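Local coordinates for protein putative cell surface hydrolase (Lactobacillus plantarum, PDB 3LP5) that is of unknown function but is probably a cell-surface hydrolase of the alpha/beta-hydrolase fold, at residues L40-Q43 / T47-Y50. Residues are numbered along the deposited sequence; the frame is centred on the assembly and turned at random.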
ATOM      1  N   LEU A  40     -13.489  -5.758  -2.426  1.00 15.15           N
ATOM      2  CA  LEU A  40     -13.608  -6.188  -3.817  1.00 14.87           C
ATOM      3  C   LEU A  40     -12.557  -7.250  -4.035  1.00 16.28           C
ATOM      4  O   LEU A  40     -11.381  -7.098  -3.593  1.00 15.69           O
ATOM      5  CB  LEU A  40     -13.345  -5.045  -4.796  1.00 13.65           C
ATOM      6  CG  LEU A  40     -14.409  -4.013  -5.132  1.00 14.92           C
ATOM      7  CD1 LEU A  40     -14.909  -3.216  -3.851  1.00 15.95           C
ATOM      8  CD2 LEU A  40     -13.862  -3.027  -6.265  1.00 11.69           C
ATOM      9  N   THR A  41     -12.971  -8.328  -4.702  1.00 14.60           N
ATOM     10  CA  THR A  41     -12.041  -9.331  -5.158  1.00 14.30           C
ATOM     11  C   THR A  41     -12.147  -9.409  -6.668  1.00 12.95           C
ATOM     12  O   THR A  41     -13.222  -9.770  -7.218  1.00 12.93           O
ATOM     13  CB  THR A  41     -12.388 -10.715  -4.583  1.00 14.51           C
ATOM     14  OG1 THR A  41     -12.359 -10.598  -3.172  1.00 17.30           O
ATOM     15  CG2 THR A  41     -11.279 -11.741  -4.942  1.00 15.21           C
ATOM     16  N   VAL A  42     -11.072  -9.040  -7.351  1.00 11.89           N
ATOM     17  CA  VAL A  42     -11.105  -9.081  -8.816  1.00 12.06           C
ATOM     18  C   VAL A  42     -10.770 -10.474  -9.249  1.00 12.11           C
ATOM     19  O   VAL A  42      -9.675 -10.968  -8.919  1.00 12.17           O
ATOM     20  CB  VAL A  42     -10.099  -8.094  -9.469  1.00 10.52           C
ATOM     21  CG1 VAL A  42     -10.332  -7.991 -10.982  1.00 10.78           C
ATOM     22  CG2 VAL A  42     -10.248  -6.722  -8.819  1.00 10.54           C
ATOM     23  N   GLN A  43     -11.659 -11.055 -10.059  1.00 12.36           N
ATOM     24  CA  GLN A  43     -11.498 -12.414 -10.648  1.00 14.73           C
ATOM     25  C   GLN A  43     -10.517 -12.473 -11.806  1.00 15.06           C
ATOM     26  O   GLN A  43     -10.156 -11.442 -12.378  1.00 15.83           O
ATOM     27  CB  GLN A  43     -12.870 -12.965 -11.103  1.00 14.49           C
ATOM     28  CG  GLN A  43     -13.956 -12.870 -10.036  1.00 18.68           C
ATOM     29  CD  GLN A  43     -13.529 -13.484  -8.710  1.00 23.06           C
ATOM     30  OE1 GLN A  43     -13.446 -12.789  -7.666  1.00 25.97           O
ATOM     31  NE2 GLN A  43     -13.189 -14.747  -8.747  1.00 21.62           N
ATOM     32  N   THR A  47     -13.833  -9.686 -13.869  1.00 17.17           N
ATOM     33  CA  THR A  47     -15.053  -9.358 -13.172  1.00 16.85           C
ATOM     34  C   THR A  47     -14.752  -9.236 -11.663  1.00 16.70           C
ATOM     35  O   THR A  47     -13.646  -9.618 -11.188  1.00 14.99           O
ATOM     36  CB  THR A  47     -16.096 -10.435 -13.439  1.00 18.09           C
ATOM     37  OG1 THR A  47     -15.611 -11.674 -12.903  1.00 15.74           O
ATOM     38  CG2 THR A  47     -16.335 -10.550 -15.018  1.00 16.78           C
ATOM     39  N   ILE A  48     -15.697  -8.657 -10.925  1.00 15.62           N
ATOM     40  CA  ILE A  48     -15.455  -8.257  -9.539  1.00 15.55           C
ATOM     41  C   ILE A  48     -16.492  -8.871  -8.644  1.00 16.42           C
ATOM     42  O   ILE A  48     -17.724  -8.801  -8.933  1.00 17.19           O
ATOM     43  CB  ILE A  48     -15.468  -6.734  -9.387  1.00 17.03           C
ATOM     44  CG1 ILE A  48     -14.426  -6.089 -10.333  1.00 17.18           C
ATOM     45  CG2 ILE A  48     -15.266  -6.319  -7.931  1.00 14.10           C
ATOM     46  CD1 ILE A  48     -14.427  -4.557 -10.245  1.00 19.91           C
ATOM     47  N   LYS A  49     -16.041  -9.494  -7.577  1.00 15.66           N
ATOM     48  CA  LYS A  49     -16.957  -9.870  -6.485  1.00 17.82           C
ATOM     49  C   LYS A  49     -16.904  -8.847  -5.353  1.00 17.30           C
ATOM     50  O   LYS A  49     -15.825  -8.356  -5.052  1.00 17.53           O
ATOM     51  CB  LYS A  49     -16.577 -11.253  -5.971  1.00 17.51           C
ATOM     52  CG  LYS A  49     -16.970 -12.315  -7.009  1.00 22.70           C
ATOM     53  CD  LYS A  49     -16.792 -13.717  -6.490  1.00 28.95           C
ATOM     54  CE  LYS A  49     -17.608 -14.676  -7.355  1.00 33.63           C
ATOM     55  NZ  LYS A  49     -18.354 -15.647  -6.443  1.00 38.31           N
ATOM     56  N   TYR A  50     -18.041  -8.566  -4.709  1.00 17.15           N
ATOM     57  CA  TYR A  50     -18.122  -7.517  -3.645  1.00 16.82           C
ATOM     58  C   TYR A  50     -18.609  -8.053  -2.331  1.00 16.86           C
ATOM     59  O   TYR A  50     -19.474  -8.915  -2.295  1.00 16.44           O
ATOM     60  CB  TYR A  50     -19.106  -6.454  -4.037  1.00 15.70           C
ATOM     61  CG  TYR A  50     -18.737  -5.691  -5.284  1.00 17.59           C
ATOM     62  CD1 TYR A  50     -18.136  -4.476  -5.203  1.00 16.99           C
ATOM     63  CD2 TYR A  50     -19.034  -6.182  -6.526  1.00 17.68           C
ATOM     64  CE1 TYR A  50     -17.838  -3.738  -6.338  1.00 18.63           C
ATOM     65  CE2 TYR A  50     -18.724  -5.447  -7.690  1.00 20.75           C
ATOM     66  CZ  TYR A  50     -18.127  -4.227  -7.564  1.00 20.75           C
ATOM     67  OH  TYR A  50     -17.789  -3.487  -8.684  1.00 25.51           O
TER
HETATM   68  O   HOH W   1     -14.782  -9.425  -2.231  1.00 22.03           O
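T41 and K49 form the central hydrogen-bonded pair of an antiparallel beta hairpin. The axes of 40-42 and 48-50 approach to 4.6 Å. T41 N donates to K49 O, and K49 N donates back to T41 O at 2.9 Å. Toward the turn, Q43 N to T47 O adds a third bond of 2.7 Å. L40 with Y50 and V42 with I48 are the non-hydrogen-bonded pairs.

L40, V42, I48 and Y50 point to one face of the sheet. The side chains of L40 and I48 cross at a slant; I48 CG2, placed anti to the backbone N, reaches to 3.7 Å from L40 CG. The same methyl lies over one face of the Y50 ring, 3.5 Å above its plane and offset toward the rim. L40 runs alongside Y50, its CG 3.6 Å from Y50 CE1. Helix 74-92 packs on this face, with A87 against L40 and V42, W83 against V42 and A90 against I48.

T41 and K49 point to the other face. A water bonds to T41 OG1 and donates to K49 O, so that carbonyl accepts two bonds. K49 CG and CD cross beside Q43 CD, each 4.0 Å away. T47 OG1 sits 3.5 Å from Q43 CG and hydrogen-bonds D45 in the turn.

In the central sheet of the alpha/beta-hydrolase fold, 48-52 is an outermost strand, antiparallel to 37-42, which pairs in parallel with 62-67. Backbone bonds therefore fasten the edge strand. L40, V42 and I48 give the helix an apolar surface, while the T41 and K49 face carries polar side chains and the bridging water.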